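Local coordinates for protein 3-methyladenine DNA glycosylase (Helicobacter pylori, PDB 1PU6) that probably starts base excision repair by removing alkylated bases such as 3-methyladenine from DNA, as a helix-hairpin-helix glycosylase, at residues E121-Q126 with A136-A141; L29-L34 with F59-D64; F5-A10 with Q171-K176. All coordinates share one frame; numbering follows the deposited sequence.

Contact 1 (E121-Q126 with A136-A141); sequences EWLLDQ and AILCYA. Unlike the reference sequence in segment 136-141: Ala141 (reference Val).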
loop_
_atom_site.group_PDB
_atom_site.type_symbol
_atom_site.label_atom_id
_atom_site.label_comp_id
_atom_site.label_asym_id
_atom_site.label_seq_id
_atom_site.Cartn_x
_atom_site.Cartn_y
_atom_site.Cartn_z
ATOM N N GLU A 121 12.579 -7.985 1.297
ATOM C CA GLU A 121 12.743 -9.445 1.353
ATOM C C GLU A 121 12.272 -10.014 2.696
ATOM O O GLU A 121 11.736 -11.146 2.738
ATOM C CB GLU A 121 14.202 -9.798 1.048
ATOM C CG GLU A 121 14.570 -9.459 -0.411
ATOM C CD GLU A 121 14.806 -7.931 -0.647
ATOM O OE1 GLU A 121 14.544 -7.463 -1.814
ATOM O OE2 GLU A 121 15.212 -7.142 0.304
ATOM N N TRP A 122 12.462 -9.249 3.781
ATOM C CA TRP A 122 11.920 -9.678 5.064
ATOM C C TRP A 122 10.363 -9.836 4.968
ATOM O O TRP A 122 9.770 -10.846 5.401
ATOM C CB TRP A 122 12.312 -8.644 6.140
ATOM C CG TRP A 122 11.944 -9.156 7.539
ATOM C CD1 TRP A 122 12.786 -9.822 8.428
ATOM C CD2 TRP A 122 10.669 -9.030 8.203
ATOM N NE1 TRP A 122 12.076 -10.183 9.557
ATOM C CE2 TRP A 122 10.803 -9.643 9.483
ATOM C CE3 TRP A 122 9.440 -8.435 7.855
ATOM C CZ2 TRP A 122 9.704 -9.742 10.404
ATOM C CZ3 TRP A 122 8.362 -8.489 8.801
ATOM C CH2 TRP A 122 8.518 -9.170 10.038
ATOM N N LEU A 123 9.708 -8.877 4.334
ATOM C CA LEU A 123 8.199 -8.935 4.221
ATOM C C LEU A 123 7.758 -10.134 3.324
ATOM O O LEU A 123 6.781 -10.851 3.656
ATOM C CB LEU A 123 7.679 -7.632 3.637
ATOM C CG LEU A 123 7.758 -6.470 4.647
ATOM C CD1 LEU A 123 7.542 -5.133 3.883
ATOM C CD2 LEU A 123 6.691 -6.642 5.804
ATOM N N LEU A 124 8.514 -10.368 2.240
ATOM C CA LEU A 124 8.180 -11.491 1.349
ATOM C C LEU A 124 8.379 -12.856 2.026
ATOM O O LEU A 124 7.755 -13.861 1.602
ATOM C CB LEU A 124 8.965 -11.440 0.030
ATOM C CG LEU A 124 8.567 -10.208 -0.795
ATOM C CD1 LEU A 124 9.609 -10.055 -1.944
ATOM C CD2 LEU A 124 7.113 -10.266 -1.358
ATOM N N ASP A 125 9.229 -12.914 3.059
ATOM C CA ASP A 125 9.376 -14.122 3.842
ATOM C C ASP A 125 8.268 -14.367 4.877
ATOM O O ASP A 125 8.293 -15.377 5.632
ATOM C CB ASP A 125 10.759 -14.125 4.524
ATOM C CG ASP A 125 11.869 -14.491 3.513
ATOM O OD1 ASP A 125 13.054 -14.139 3.738
ATOM O OD2 ASP A 125 11.584 -15.142 2.486
ATOM N N GLN A 126 7.287 -13.470 4.926
ATOM C CA GLN A 126 6.125 -13.638 5.796
ATOM C C GLN A 126 5.034 -14.334 4.940
ATOM O O GLN A 126 4.581 -13.770 3.928
ATOM C CB GLN A 126 5.642 -12.268 6.311
ATOM C CG GLN A 126 6.782 -11.428 6.969
ATOM C CD GLN A 126 7.565 -12.231 8.005
ATOM O OE1 GLN A 126 6.948 -12.824 8.903
ATOM N NE2 GLN A 126 8.916 -12.202 7.945
ATOM N N ALA A 136 3.319 -2.008 -0.722
ATOM C CA ALA A 136 2.372 -1.035 -0.142
ATOM C C ALA A 136 2.711 -0.768 1.329
ATOM O O ALA A 136 2.609 0.377 1.816
ATOM C CB ALA A 136 0.908 -1.527 -0.295
ATOM N N ILE A 137 3.159 -1.812 2.049
ATOM C CA ILE A 137 3.625 -1.576 3.420
ATOM C C ILE A 137 4.872 -0.655 3.392
ATOM O O ILE A 137 4.978 0.334 4.152
ATOM C CB ILE A 137 3.952 -2.942 4.109
ATOM C CG1 ILE A 137 2.660 -3.754 4.325
ATOM C CG2 ILE A 137 4.772 -2.708 5.451
ATOM C CD1 ILE A 137 2.906 -5.257 4.727
ATOM N N LEU A 138 5.860 -0.981 2.528
ATOM C CA LEU A 138 7.098 -0.151 2.485
ATOM C C LEU A 138 6.817 1.342 2.156
ATOM O O LEU A 138 7.381 2.273 2.808
ATOM C CB LEU A 138 8.094 -0.670 1.447
ATOM C CG LEU A 138 8.707 -2.008 1.851
ATOM C CD1 LEU A 138 9.469 -2.653 0.692
ATOM C CD2 LEU A 138 9.608 -1.952 3.094
ATOM N N CYS A 139 5.964 1.577 1.168
ATOM C CA CYS A 139 5.650 2.966 0.792
ATOM C C CYS A 139 4.701 3.629 1.776
ATOM O O CYS A 139 5.036 4.666 2.374
ATOM C CB CYS A 139 5.023 2.992 -0.654
ATOM S SG CYS A 139 4.638 4.650 -1.165
ATOM N N TYR A 140 3.499 3.063 1.952
ATOM C CA TYR A 140 2.424 3.774 2.650
ATOM C C TYR A 140 2.426 3.610 4.164
ATOM O O TYR A 140 1.743 4.374 4.850
ATOM C CB TYR A 140 1.054 3.300 2.129
ATOM C CG TYR A 140 0.897 3.643 0.668
ATOM C CD1 TYR A 140 0.523 4.972 0.284
ATOM C CD2 TYR A 140 1.020 2.643 -0.325
ATOM C CE1 TYR A 140 0.290 5.314 -1.049
ATOM C CE2 TYR A 140 0.802 2.979 -1.703
ATOM C CZ TYR A 140 0.446 4.314 -2.032
ATOM O OH TYR A 140 0.278 4.624 -3.355
ATOM N N ALA A 141 3.155 2.617 4.674
ATOM C CA ALA A 141 3.352 2.535 6.125
ATOM C C ALA A 141 4.730 3.022 6.547
ATOM O O ALA A 141 4.820 3.612 7.601
ATOM C CB ALA A 141 3.075 1.122 6.695
#
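Leu123 points from helix 120-124 straight at helix 131-141, and its two methyls meet two neighbouring residues there. CD1 does most of the touching: it lies 3.9 Å from Leu138 CD2, equally close to Leu138 CG, and 4.0 Å from Ile137 CG2. The other branch reaches Ile137 near its tip, Leu123 CD2 to Ile137 CD1 being 4.2 Å. Leu123 and Leu138 lie alongside each other, pointing opposite ways, whereas Ile137 runs across Leu123 at a slant. With its CG set opposite the carbonyl carbon (chi1 -73°), Leu123 directs its methyls at helix 131-141. These two helices flank the hairpin of the helix-hairpin-helix motif that gives the superfamily its name, and they meet through Leu123, Ile137 and Leu138. All three residues are buried; Val118 also touches Leu123 and Leu138, while Leu34, Ala37 and Val38 of helix 31-39 back Ile137. Away from Leu123 the contact opens to solvent: Glu121 and, just past the helix, Asp125 are exposed; Leu124, partly exposed, still touches Lys131 and Ala134 of helix 131-141. The buried Gln126 folds back over Trp122: its NE2 sits 3.4 Å above the centre of the indole and donates a hydrogen bond of 3.0 Å to Trp122 O, nearly straight (162°) but arriving from above the carbonyl plane. Gln126 OE1 binds Asn103 and Trp122 NE1 binds Asp107, both on helix 90-108, so the indole and the amide above it are each tied to the same outside helix.

Contact 2 (L29-L34 with F59-D64); sequences LKFEAL and FILEND
This is a small apolar contact between a loop and the first turn of a helix: Leu61, in the loop linking helices 45-57 and 65-74, inserts its branched end against Phe31 and Glu32 at the start of helix 31-39. Leu61 CD1 approaches the rim of the Phe31 ring close to its plane, 4.5 Å from CD1 of Phe31. The second methyl, Leu61 CD2, lies 4.4 Å from Glu32 CG, its nearest atom on the glutamate. With CG opposite the backbone N (chi1 -179°), Leu61, which already points at the helix, brings both methyls to it. The setting is the helical bundle of the HhH-GPD fold, where the linking loop is bounded by a Schellman motif at Phe59, finishing the preceding helix, and by Asp64, which caps the next one, its OD2 accepting a bond from Ile67 N. The carboxylate of Glu32 turns to Lys56 of helix 45-57 in a salt bridge, and Leu52 of that helix touches both Glu32 and Leu61. Phe31 is held from other directions too, meeting Phe111 edge-to-face and giving its backbone N to Asp65 OD1.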
loop_
_atom_site.group_PDB
_atom_site.type_symbol
_atom_site.label_atom_id
_atom_site.label_comp_id
_atom_site.label_asym_id
_atom_site.label_seq_id
_atom_site.Cartn_x
_atom_site.Cartn_y
_atom_site.Cartn_z
ATOM N N LEU A 29 1.192 5.961 6.992
ATOM C CA LEU A 29 2.310 6.054 7.952
ATOM C C LEU A 29 1.933 5.594 9.346
ATOM O O LEU A 29 2.680 5.851 10.325
ATOM C CB LEU A 29 2.986 7.446 7.979
ATOM C CG LEU A 29 3.373 8.016 6.596
ATOM C CD1 LEU A 29 4.181 9.305 6.694
ATOM C CD2 LEU A 29 4.128 7.010 5.704
ATOM N N LYS A 30 0.787 4.910 9.454
ATOM C CA LYS A 30 0.280 4.344 10.712
ATOM C C LYS A 30 0.117 2.845 10.571
ATOM O O LYS A 30 0.150 2.307 9.465
ATOM C CB LYS A 30 -1.098 4.970 11.076
ATOM C CG LYS A 30 -1.005 6.466 11.362
ATOM C CD LYS A 30 -2.420 7.123 11.415
ATOM N N PHE A 31 -0.060 2.153 11.691
ATOM C CA PHE A 31 -0.206 0.695 11.627
ATOM C C PHE A 31 -1.448 0.302 10.797
ATOM O O PHE A 31 -1.463 -0.732 10.127
ATOM C CB PHE A 31 -0.279 0.167 13.060
ATOM C CG PHE A 31 -0.356 -1.329 13.147
ATOM C CD1 PHE A 31 -1.509 -1.932 13.627
ATOM C CD2 PHE A 31 0.735 -2.130 12.800
ATOM C CE1 PHE A 31 -1.593 -3.333 13.715
ATOM C CE2 PHE A 31 0.647 -3.510 12.893
ATOM C CZ PHE A 31 -0.487 -4.111 13.393
ATOM N N GLU A 32 -2.523 1.087 10.865
ATOM C CA GLU A 32 -3.726 0.855 10.047
ATOM C C GLU A 32 -3.413 0.717 8.557
ATOM O O GLU A 32 -4.065 -0.081 7.855
ATOM C CB GLU A 32 -4.734 2.025 10.262
ATOM C CG GLU A 32 -5.996 1.959 9.413
ATOM C CD GLU A 32 -6.954 3.104 9.715
ATOM O OE1 GLU A 32 -7.677 3.496 8.775
ATOM O OE2 GLU A 32 -6.949 3.600 10.887
ATOM N N ALA A 33 -2.433 1.501 8.071
ATOM C CA ALA A 33 -2.005 1.386 6.667
ATOM C C ALA A 33 -1.383 -0.006 6.404
ATOM O O ALA A 33 -1.658 -0.627 5.354
ATOM C CB ALA A 33 -1.009 2.537 6.272
ATOM N N LEU A 34 -0.514 -0.500 7.308
ATOM C CA LEU A 34 0.010 -1.878 7.157
ATOM C C LEU A 34 -1.170 -2.884 7.151
ATOM O O LEU A 34 -1.211 -3.780 6.278
ATOM C CB LEU A 34 0.996 -2.189 8.331
ATOM C CG LEU A 34 1.567 -3.613 8.318
ATOM C CD1 LEU A 34 2.907 -3.588 9.089
ATOM C CD2 LEU A 34 0.594 -4.558 9.056
ATOM N N PHE A 59 -12.719 -2.272 19.258
ATOM C CA PHE A 59 -11.573 -1.722 20.027
ATOM C C PHE A 59 -10.313 -2.576 19.998
ATOM O O PHE A 59 -9.472 -2.539 20.902
ATOM C CB PHE A 59 -11.977 -1.267 21.476
ATOM C CG PHE A 59 -13.181 -0.370 21.476
ATOM C CD1 PHE A 59 -14.432 -0.844 21.862
ATOM C CD2 PHE A 59 -13.072 0.944 21.006
ATOM C CE1 PHE A 59 -15.552 -0.028 21.815
ATOM C CE2 PHE A 59 -14.212 1.794 20.956
ATOM C CZ PHE A 59 -15.441 1.304 21.355
ATOM N N ILE A 60 -10.174 -3.313 18.907
ATOM C CA ILE A 60 -8.926 -3.990 18.634
ATOM C C ILE A 60 -7.880 -2.981 18.133
ATOM O O ILE A 60 -6.661 -3.046 18.495
ATOM C CB ILE A 60 -9.172 -5.104 17.627
ATOM C CG1 ILE A 60 -10.107 -6.168 18.246
ATOM C CG2 ILE A 60 -7.837 -5.726 17.204
ATOM C CD1 ILE A 60 -10.836 -7.071 17.175
ATOM N N LEU A 61 -8.333 -2.074 17.275
ATOM C CA LEU A 61 -7.488 -0.999 16.723
ATOM C C LEU A 61 -7.924 0.319 17.379
ATOM O O LEU A 61 -9.105 0.701 17.230
ATOM C CB LEU A 61 -7.722 -0.976 15.209
ATOM C CG LEU A 61 -7.047 -0.047 14.158
ATOM C CD1 LEU A 61 -5.525 -0.045 14.161
ATOM C CD2 LEU A 61 -7.498 -0.452 12.740
ATOM N N GLU A 62 -7.009 0.977 18.117
ATOM C CA GLU A 62 -7.250 2.245 18.835
ATOM C C GLU A 62 -6.075 3.210 18.513
ATOM O O GLU A 62 -5.533 3.134 17.406
ATOM C CB GLU A 62 -7.433 2.020 20.344
ATOM C CG GLU A 62 -8.828 1.520 20.690
ATOM C CD GLU A 62 -9.271 1.815 22.151
ATOM O OE1 GLU A 62 -8.797 1.104 23.055
ATOM O OE2 GLU A 62 -10.088 2.754 22.403
ATOM N N ASN A 63 -5.678 4.111 19.426
ATOM C CA ASN A 63 -4.779 5.219 19.030
ATOM C C ASN A 63 -3.269 5.082 19.213
ATOM O O ASN A 63 -2.485 5.986 18.812
ATOM C CB ASN A 63 -5.234 6.499 19.716
ATOM C CG ASN A 63 -6.627 6.869 19.331
ATOM O OD1 ASN A 63 -7.001 6.786 18.145
ATOM N ND2 ASN A 63 -7.428 7.261 20.316
ATOM N N ASP A 64 -2.822 3.988 19.815
ATOM C CA ASP A 64 -1.391 3.861 20.096
ATOM C C ASP A 64 -0.894 2.715 19.246
ATOM O O ASP A 64 -1.339 1.589 19.461
ATOM C CB ASP A 64 -1.226 3.508 21.565
ATOM C CG ASP A 64 0.223 3.235 21.956
ATOM O OD1 ASP A 64 0.585 3.615 23.104
ATOM O OD2 ASP A 64 1.049 2.626 21.206
#

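Contact 3 (F5-A10 with Q171-K176); sequences FEILKA and QHFFEK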
loop_
_atom_site.group_PDB
_atom_site.type_symbol
_atom_site.label_atom_id
_atom_site.label_comp_id
_atom_site.label_asym_id
_atom_site.label_seq_id
_atom_site.Cartn_x
_atom_site.Cartn_y
_atom_site.Cartn_z
ATOM N N PHE A 5 7.892 9.323 -16.509
ATOM C CA PHE A 5 7.827 10.745 -16.171
ATOM C C PHE A 5 6.786 11.447 -17.029
ATOM O O PHE A 5 6.028 12.293 -16.538
ATOM C CB PHE A 5 9.210 11.433 -16.295
ATOM C CG PHE A 5 9.171 12.896 -15.978
ATOM C CD1 PHE A 5 9.543 13.837 -16.934
ATOM C CD2 PHE A 5 8.703 13.339 -14.742
ATOM C CE1 PHE A 5 9.479 15.239 -16.624
ATOM C CE2 PHE A 5 8.631 14.702 -14.443
ATOM C CZ PHE A 5 9.020 15.638 -15.370
ATOM N N GLU A 6 6.691 11.054 -18.299
ATOM C CA GLU A 6 5.580 11.553 -19.154
ATOM C C GLU A 6 4.176 11.196 -18.638
ATOM O O GLU A 6 3.260 12.062 -18.662
ATOM C CB GLU A 6 5.764 11.160 -20.610
ATOM C CG GLU A 6 7.111 11.607 -21.182
ATOM C CD GLU A 6 7.222 13.123 -21.310
ATOM O OE1 GLU A 6 8.351 13.641 -21.148
ATOM O OE2 GLU A 6 6.184 13.807 -21.567
ATOM N N ILE A 7 4.035 9.966 -18.130
ATOM C CA ILE A 7 2.769 9.487 -17.585
ATOM C C ILE A 7 2.455 10.290 -16.309
ATOM O O ILE A 7 1.309 10.715 -16.128
ATOM C CB ILE A 7 2.836 7.960 -17.292
ATOM C CG1 ILE A 7 2.965 7.186 -18.619
ATOM C CG2 ILE A 7 1.609 7.477 -16.472
ATOM C CD1 ILE A 7 3.261 5.714 -18.449
ATOM N N LEU A 8 3.461 10.469 -15.433
ATOM C CA LEU A 8 3.269 11.256 -14.204
ATOM C C LEU A 8 2.758 12.669 -14.537
ATOM O O LEU A 8 1.751 13.137 -13.947
ATOM C CB LEU A 8 4.546 11.339 -13.372
ATOM C CG LEU A 8 4.445 12.235 -12.115
ATOM C CD1 LEU A 8 3.293 11.808 -11.151
ATOM C CD2 LEU A 8 5.781 12.236 -11.320
ATOM N N LYS A 9 3.415 13.355 -15.479
ATOM C CA LYS A 9 2.925 14.689 -15.858
ATOM C C LYS A 9 1.463 14.656 -16.360
ATOM O O LYS A 9 0.632 15.533 -15.997
ATOM C CB LYS A 9 3.858 15.297 -16.941
ATOM C CG LYS A 9 5.218 15.710 -16.406
ATOM C CD LYS A 9 6.064 16.484 -17.431
ATOM C CE LYS A 9 6.541 15.547 -18.528
ATOM N NZ LYS A 9 7.296 16.217 -19.631
ATOM N N ALA A 10 1.143 13.683 -17.218
ATOM C CA ALA A 10 -0.223 13.582 -17.765
ATOM C C ALA A 10 -1.265 13.353 -16.680
ATOM O O ALA A 10 -2.333 14.022 -16.654
ATOM C CB ALA A 10 -0.289 12.454 -18.816
ATOM N N GLN A 171 7.389 -2.418 -12.027
ATOM C CA GLN A 171 7.837 -1.462 -11.023
ATOM C C GLN A 171 9.088 -0.632 -11.471
ATOM O O GLN A 171 9.171 0.590 -11.256
ATOM C CB GLN A 171 8.154 -2.197 -9.744
ATOM C CG GLN A 171 8.702 -1.339 -8.654
ATOM C CD GLN A 171 8.793 -2.162 -7.379
ATOM O OE1 GLN A 171 9.581 -3.124 -7.334
ATOM N NE2 GLN A 171 7.961 -1.837 -6.379
ATOM N N HIS A 172 10.089 -1.311 -12.032
ATOM C CA HIS A 172 11.288 -0.602 -12.421
ATOM C C HIS A 172 11.005 0.386 -13.537
ATOM O O HIS A 172 11.550 1.496 -13.531
ATOM C CB HIS A 172 12.390 -1.590 -12.900
ATOM C CG HIS A 172 13.743 -0.926 -13.068
ATOM N ND1 HIS A 172 14.625 -1.268 -14.072
ATOM C CD2 HIS A 172 14.371 0.029 -12.334
ATOM C CE1 HIS A 172 15.727 -0.536 -13.972
ATOM N NE2 HIS A 172 15.588 0.281 -12.946
ATOM N N PHE A 173 10.122 0.017 -14.479
ATOM C CA PHE A 173 9.701 0.971 -15.504
ATOM C C PHE A 173 9.126 2.223 -14.846
ATOM O O PHE A 173 9.482 3.376 -15.215
ATOM C CB PHE A 173 8.575 0.369 -16.420
ATOM C CG PHE A 173 7.946 1.412 -17.339
ATOM C CD1 PHE A 173 6.808 2.134 -16.929
ATOM C CD2 PHE A 173 8.522 1.718 -18.592
ATOM C CE1 PHE A 173 6.233 3.079 -17.744
ATOM C CE2 PHE A 173 7.930 2.707 -19.420
ATOM C CZ PHE A 173 6.803 3.390 -18.979
ATOM N N PHE A 174 8.224 2.050 -13.862
ATOM C CA PHE A 174 7.601 3.241 -13.217
ATOM C C PHE A 174 8.613 4.063 -12.390
ATOM O O PHE A 174 8.660 5.304 -12.495
ATOM C CB PHE A 174 6.360 2.840 -12.422
ATOM C CG PHE A 174 5.106 2.776 -13.267
ATOM C CD1 PHE A 174 4.471 3.951 -13.686
ATOM C CD2 PHE A 174 4.561 1.533 -13.674
ATOM C CE1 PHE A 174 3.316 3.914 -14.509
ATOM C CE2 PHE A 174 3.389 1.459 -14.476
ATOM C CZ PHE A 174 2.767 2.657 -14.903
ATOM N N GLU A 175 9.500 3.382 -11.666
ATOM C CA GLU A 175 10.504 4.096 -10.846
ATOM C C GLU A 175 11.549 4.821 -11.681
ATOM O O GLU A 175 11.918 5.971 -11.374
ATOM C CB GLU A 175 11.214 3.143 -9.851
ATOM C CG GLU A 175 10.259 2.726 -8.729
ATOM C CD GLU A 175 10.852 1.704 -7.748
ATOM O OE1 GLU A 175 10.139 1.261 -6.786
ATOM O OE2 GLU A 175 12.041 1.352 -7.924
ATOM N N LYS A 176 12.101 4.123 -12.672
ATOM C CA LYS A 176 13.267 4.682 -13.360
ATOM C C LYS A 176 12.988 5.996 -14.126
ATOM O O LYS A 176 13.866 6.865 -14.203
ATOM C CB LYS A 176 13.930 3.621 -14.253
ATOM C CG LYS A 176 13.283 3.356 -15.591
ATOM C CD LYS A 176 13.837 2.010 -16.174
ATOM C CE LYS A 176 14.044 2.012 -17.684
ATOM N NZ LYS A 176 15.035 3.052 -18.137
#
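Ile7 reaches its terminal methyl from helix 4-12 toward two consecutive phenylalanines of helix 167-179. CD1 of Ile7 comes 4.0 Å from Phe173 CE1, at the edge of that ring and near its plane, and the two side chains cross at about a right angle. The same methyl lies 4.3 Å from Phe174 CE1, meeting this second ring obliquely. The reach depends on an extended chain: chi2 of 171° carries CD1 well away from the backbone. The two phenylalanines also touch each other, with Phe173 CD1 4.0 Å above the Phe174 ring, displaced toward its rim. Leu157 of helix 151-159 contacts Ile7 and both rings, and Phe202 of helix 195-203 adds to the packing on Ile7. Phe174 also touches Ile206. Ser4 OG is hydrogen-bonded to Phe174 O. The exposed Glu6 forms a salt bridge one turn along its own helix, with Lys9 NZ 3.2 Å from Glu6 OE1 and above the carboxylate plane, while Lys9 CG covers part of one face of Phe5. An N-terminal helix that joins later helices of the chain in one hydrophobic core is characteristic of the two-domain HhH-GPD glycosylases, as in endonuclease III.

How the contacts relate
From the N terminus, helix 4-12 meets residues 171-176, 161 residues on, so contact 3 closes a long loop that encloses both other contacts. Inside it, contact 2 closes first, joining the start of helix 31-39 to the loop at 59-64. Contact 1 then closes a much shorter loop around the hairpin, after contact 2 is complete; none cross. Contacts 1 and 2 meet directly: Tyr140 O and Leu29 N are 2.7 Å apart, a probable hydrogen bond, and Tyr140 O also packs on Ala33 CB. Contact 3 touches neither: its nearest atoms are about 7 Å from contact 1, and its centre, about 31 Å from that of contact 2, lies across the chain's centre.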